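Local coordinates for La-related protein 7 homolog (Schizosaccharomyces pombe, PDB 6TZN), which binds telomerase RNA ter1 and promotes its assembly with the catalytic subunit trt1 into the telomerase ribonucleoprotein, at residues His68-Thr71 / Cys72-Phe76; Glu105-Thr108 / Gly109-Lys113. All coordinates share one frame; numbering follows the deposited sequence.

Contacts 1 and 2 belong to the C-terminal xRRM of the protein and follow one another along the chain, their centres about 15 Å apart. Contact 1 is one run of helix 66-78, packed on the sheet; contact 2 is the turn from the edge strand 103-106 into the C-terminal helix 109-119. They touch where CD1 of Ile73 lies 3.5 Å from N of Glu105, and more lightly where CB of Ala69 is 4.2 Å from CD1 of Leu106. Strand 13-17 serves both: Thr14 and Ile16 meet the helix of contact 1, whereas Leu13 and Arg15 meet contact 2 from the other face of the sheet, the usual RNA-binding face of RRM domains.

Contact 1 (His68-Thr71 / Cys72-Phe76); sequences HAET and CINAF
The side chains of Glu70 and Asn74 run side by side one helical turn apart, pointing the same way, with carboxylate and amide planes 26° from each other. Their contact is slight and made by the flanks: CG of Glu70 is 4.0 Å from ND2 of Asn74. With CG of Asn74 anti to its carbonyl carbon (chi1 -69°), the amide is folded back over the preceding turn, its CG 3.3 Å from O of Glu70; its OD1 is hydrogen-bonded to Arg77. On another side of the helix, SG of Cys72 meets the ring of Phe76 edge-on and in the ring plane, 3.9 Å from CE2. The side chain of His68 touches Trp63 and Glu46, and its ND1 is hydrogen-bonded to Thr65. This is regular alpha-helix, the second helix of an RRM fold, and four i to i+4 backbone bonds join the two halves: His68 to Cys72, Ala69 to Ile73, Glu70 to Asn74 and Thr71 to Ala75. The last runs 2.9 Å from N of Ala75 to O of Thr71. The helix is amphipathic. Ala69, Cys72 and Ile73 rest on Thr14 of strand 13-17, and Trp63 of strand 58-63 reaches Ala69 and Cys72 as well. CG1 of Ile73 bends back along the helix to lie 3.3 Å from O of Ala69. Thr71 and Ala75 instead face helix 25-39, touching Phe36 and Val35 respectively. The hydroxyl of buried Thr71 is bonded within its own helix: chi1 of -61° brings OG1 beside the backbone N, from where it bonds to O of Leu67, while CB of Ala75 sits 3.3 Å from O of Thr71.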
loop_
_atom_site.group_PDB
_atom_site.type_symbol
_atom_site.label_atom_id
_atom_site.label_comp_id
_atom_site.label_asym_id
_atom_site.label_seq_id
_atom_site.Cartn_x
_atom_site.Cartn_y
_atom_site.Cartn_z
ATOM N N HIS A 68 -3.821 -10.549 -4.480
ATOM C CA HIS A 68 -3.871 -9.087 -4.499
ATOM C C HIS A 68 -2.634 -8.489 -3.840
ATOM O O HIS A 68 -2.035 -7.541 -4.361
ATOM C CB HIS A 68 -5.122 -8.589 -3.775
ATOM C CG HIS A 68 -6.404 -8.835 -4.508
ATOM N ND1 HIS A 68 -7.230 -9.901 -4.227
ATOM C CD2 HIS A 68 -7.015 -8.135 -5.492
ATOM C CE1 HIS A 68 -8.287 -9.856 -5.017
ATOM N NE2 HIS A 68 -8.183 -8.792 -5.792
ATOM N N ALA A 69 -2.245 -9.029 -2.680
ATOM C CA ALA A 69 -1.074 -8.508 -1.983
ATOM C C ALA A 69 0.185 -8.672 -2.825
ATOM O O ALA A 69 1.014 -7.757 -2.899
ATOM C CB ALA A 69 -0.908 -9.186 -0.622
ATOM N N GLU A 70 0.340 -9.829 -3.474
ATOM C CA GLU A 70 1.502 -10.046 -4.333
ATOM C C GLU A 70 1.510 -9.078 -5.509
ATOM O O GLU A 70 2.570 -8.568 -5.898
ATOM C CB GLU A 70 1.493 -11.487 -4.842
ATOM C CG GLU A 70 2.767 -11.901 -5.566
ATOM C CD GLU A 70 2.737 -13.347 -6.012
ATOM O OE1 GLU A 70 1.689 -13.790 -6.531
ATOM O OE2 GLU A 70 3.760 -14.043 -5.844
ATOM N N THR A 71 0.338 -8.823 -6.096
ATOM C CA THR A 71 0.256 -7.875 -7.202
ATOM C C THR A 71 0.690 -6.484 -6.751
ATOM O O THR A 71 1.391 -5.770 -7.478
ATOM C CB THR A 71 -1.174 -7.850 -7.746
ATOM O OG1 THR A 71 -1.535 -9.152 -8.226
ATOM C CG2 THR A 71 -1.319 -6.828 -8.865
ATOM N N CYS A 72 0.278 -6.086 -5.545
ATOM C CA CYS A 72 0.691 -4.798 -4.998
ATOM C C CYS A 72 2.210 -4.726 -4.862
ATOM O O CYS A 72 2.839 -3.736 -5.265
ATOM C CB CYS A 72 0.014 -4.592 -3.645
ATOM S SG CYS A 72 0.544 -3.110 -2.778
ATOM N N ILE A 73 2.819 -5.765 -4.285
ATOM C CA ILE A 73 4.272 -5.779 -4.122
ATOM C C ILE A 73 4.964 -5.643 -5.471
ATOM O O ILE A 73 5.898 -4.846 -5.636
ATOM C CB ILE A 73 4.723 -7.054 -3.386
ATOM C CG1 ILE A 73 4.088 -7.136 -1.997
ATOM C CG2 ILE A 73 6.244 -7.102 -3.301
ATOM C CD1 ILE A 73 4.342 -5.937 -1.152
ATOM N N ASN A 74 4.508 -6.413 -6.465
ATOM C CA ASN A 74 5.132 -6.364 -7.784
ATOM C C ASN A 74 4.964 -4.991 -8.421
ATOM O O ASN A 74 5.882 -4.485 -9.077
ATOM C CB ASN A 74 4.532 -7.443 -8.687
ATOM C CG ASN A 74 4.917 -8.842 -8.254
ATOM O OD1 ASN A 74 5.899 -9.031 -7.539
ATOM N ND2 ASN A 74 4.141 -9.835 -8.689
ATOM N N ALA A 75 3.796 -4.374 -8.235
ATOM C CA ALA A 75 3.514 -3.083 -8.854
ATOM C C ALA A 75 4.487 -2.011 -8.374
ATOM O O ALA A 75 5.051 -1.261 -9.181
ATOM C CB ALA A 75 2.075 -2.674 -8.551
ATOM N N PHE A 76 4.684 -1.902 -7.058
ATOM C CA PHE A 76 5.585 -0.869 -6.559
ATOM C C PHE A 76 7.052 -1.204 -6.777
ATOM O O PHE A 76 7.882 -0.289 -6.819
ATOM C CB PHE A 76 5.300 -0.553 -5.092
ATOM C CG PHE A 76 4.039 0.225 -4.892
ATOM C CD1 PHE A 76 4.010 1.592 -5.129
ATOM C CD2 PHE A 76 2.870 -0.417 -4.506
ATOM C CE1 PHE A 76 2.846 2.310 -4.961
ATOM C CE2 PHE A 76 1.701 0.294 -4.331
ATOM C CZ PHE A 76 1.688 1.666 -4.556
#

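Contact 2 (Glu105-Thr108 / Gly109-Lys113); sequences ELIT and GEEEK
CG2 of Ile107 presses against the stem of Glu111, 3.6 Å from its CG, and the two side chains cross at about a right angle. This is the tight part of the turn. The same methyl reaches the helix backbone, 3.6 Å from N of Glu112, while Ile107 also packs on Leu13 and Arg15 of strand 13-17. Glu111 runs extended, CG anti to its backbone N (chi1 -177°), which lays CG and the carboxylate alongside the CG2 methyl, with OE2 in a salt bridge to Arg15. Gly109, with a positive phi of 58°, turns the chain into the helix, whose first turn is tied back by the bond from N of Glu112 to O of Thr108 (3.1 Å); the donor lies well above the carbonyl plane. The looser side, by exposed Thr108, is bridged by two waters. One links N of Thr108 and OE1 of Glu111, donating to the carboxylate over 2.9 Å; the other accepts from N of Glu111 and donates to O of Thr108. On the Glu112 side of the turn a third water lies close to both O of Ile107 and OE2 of Glu112, the latter also taking a bond from N of Asn11. Cutting Glu111 back to an alanine here is likely to leave Arg15 without this mate, break the water link to N of Thr108 and uncover one side of the Ile107 methyl. The turn thus joins the third helix, the extra element of an xRRM, to the sheet by charge and apolar contact together, and Glu111 probably partly neutralises Arg15 on the sheet face that RRM domains commonly offer to RNA.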
loop_
_atom_site.group_PDB
_atom_site.type_symbol
_atom_site.label_atom_id
_atom_site.label_comp_id
_atom_site.label_asym_id
_atom_site.label_seq_id
_atom_site.Cartn_x
_atom_site.Cartn_y
_atom_site.Cartn_z
ATOM N N GLU A 105 5.967 -3.683 1.023
ATOM C CA GLU A 105 6.614 -4.871 1.567
ATOM C C GLU A 105 5.565 -5.792 2.171
ATOM O O GLU A 105 4.656 -5.335 2.870
ATOM C CB GLU A 105 7.612 -4.504 2.678
ATOM C CG GLU A 105 8.579 -3.383 2.344
ATOM C CD GLU A 105 9.425 -2.971 3.535
ATOM O OE1 GLU A 105 10.557 -2.485 3.318
ATOM O OE2 GLU A 105 8.963 -3.129 4.688
ATOM N N LEU A 106 5.709 -7.090 1.921
ATOM C CA LEU A 106 4.825 -8.071 2.529
ATOM C C LEU A 106 5.181 -8.221 4.001
ATOM O O LEU A 106 6.359 -8.350 4.355
ATOM C CB LEU A 106 4.982 -9.411 1.814
ATOM C CG LEU A 106 3.941 -10.482 2.141
ATOM C CD1 LEU A 106 2.584 -10.122 1.557
ATOM C CD2 LEU A 106 4.419 -11.841 1.622
ATOM N N ILE A 107 4.171 -8.189 4.862
ATOM C CA ILE A 107 4.367 -8.371 6.295
ATOM C C ILE A 107 4.253 -9.858 6.604
ATOM O O ILE A 107 3.273 -10.506 6.218
ATOM C CB ILE A 107 3.339 -7.553 7.095
ATOM C CG1 ILE A 107 3.486 -6.058 6.783
ATOM C CG2 ILE A 107 3.503 -7.798 8.589
ATOM C CD1 ILE A 107 2.456 -5.176 7.471
ATOM N N THR A 108 5.261 -10.411 7.275
ATOM C CA THR A 108 5.332 -11.850 7.516
ATOM C C THR A 108 5.787 -12.095 8.951
ATOM O O THR A 108 5.947 -11.164 9.748
ATOM C CB THR A 108 6.301 -12.528 6.537
ATOM O OG1 THR A 108 7.608 -11.958 6.695
ATOM C CG2 THR A 108 5.840 -12.361 5.094
ATOM N N GLY A 109 6.001 -13.370 9.271
ATOM C CA GLY A 109 6.618 -13.737 10.534
ATOM C C GLY A 109 5.846 -13.231 11.734
ATOM O O GLY A 109 4.608 -13.201 11.752
ATOM N N GLU A 110 6.594 -12.816 12.760
ATOM C CA GLU A 110 5.968 -12.397 14.009
ATOM C C GLU A 110 5.174 -11.109 13.849
ATOM O O GLU A 110 4.158 -10.927 14.530
ATOM C CB GLU A 110 7.018 -12.257 15.111
ATOM C CG GLU A 110 7.491 -13.584 15.679
ATOM C CD GLU A 110 6.354 -14.420 16.241
ATOM O OE1 GLU A 110 6.312 -15.636 15.954
ATOM O OE2 GLU A 110 5.508 -13.864 16.974
ATOM N N GLU A 111 5.610 -10.206 12.966
ATOM C CA GLU A 111 4.858 -8.971 12.770
ATOM C C GLU A 111 3.478 -9.259 12.197
ATOM O O GLU A 111 2.493 -8.616 12.580
ATOM C CB GLU A 111 5.623 -7.995 11.879
ATOM C CG GLU A 111 4.887 -6.681 11.713
ATOM C CD GLU A 111 5.548 -5.747 10.730
ATOM O OE1 GLU A 111 6.490 -6.172 10.028
ATOM O OE2 GLU A 111 5.115 -4.583 10.659
ATOM N N GLU A 112 3.387 -10.224 11.277
ATOM C CA GLU A 112 2.089 -10.635 10.755
ATOM C C GLU A 112 1.235 -11.273 11.847
ATOM O O GLU A 112 0.040 -10.978 11.962
ATOM C CB GLU A 112 2.289 -11.600 9.584
ATOM C CG GLU A 112 0.998 -12.139 8.996
ATOM C CD GLU A 112 1.233 -13.125 7.860
ATOM O OE1 GLU A 112 2.181 -13.934 7.955
ATOM O OE2 GLU A 112 0.471 -13.082 6.870
ATOM N N LYS A 113 1.830 -12.151 12.658
ATOM C CA LYS A 113 1.076 -12.739 13.758
ATOM C C LYS A 113 0.551 -11.662 14.695
ATOM O O LYS A 113 -0.602 -11.721 15.142
ATOM C CB LYS A 113 1.946 -13.742 14.519
ATOM C CG LYS A 113 2.276 -14.996 13.724
ATOM C CD LYS A 113 3.249 -15.889 14.489
HETATM O O HOH W 1 0.819 -10.842 5.184
HETATM O O HOH W 2 7.248 -8.374 8.342
HETATM O O HOH W 3 8.212 -10.014 11.660
#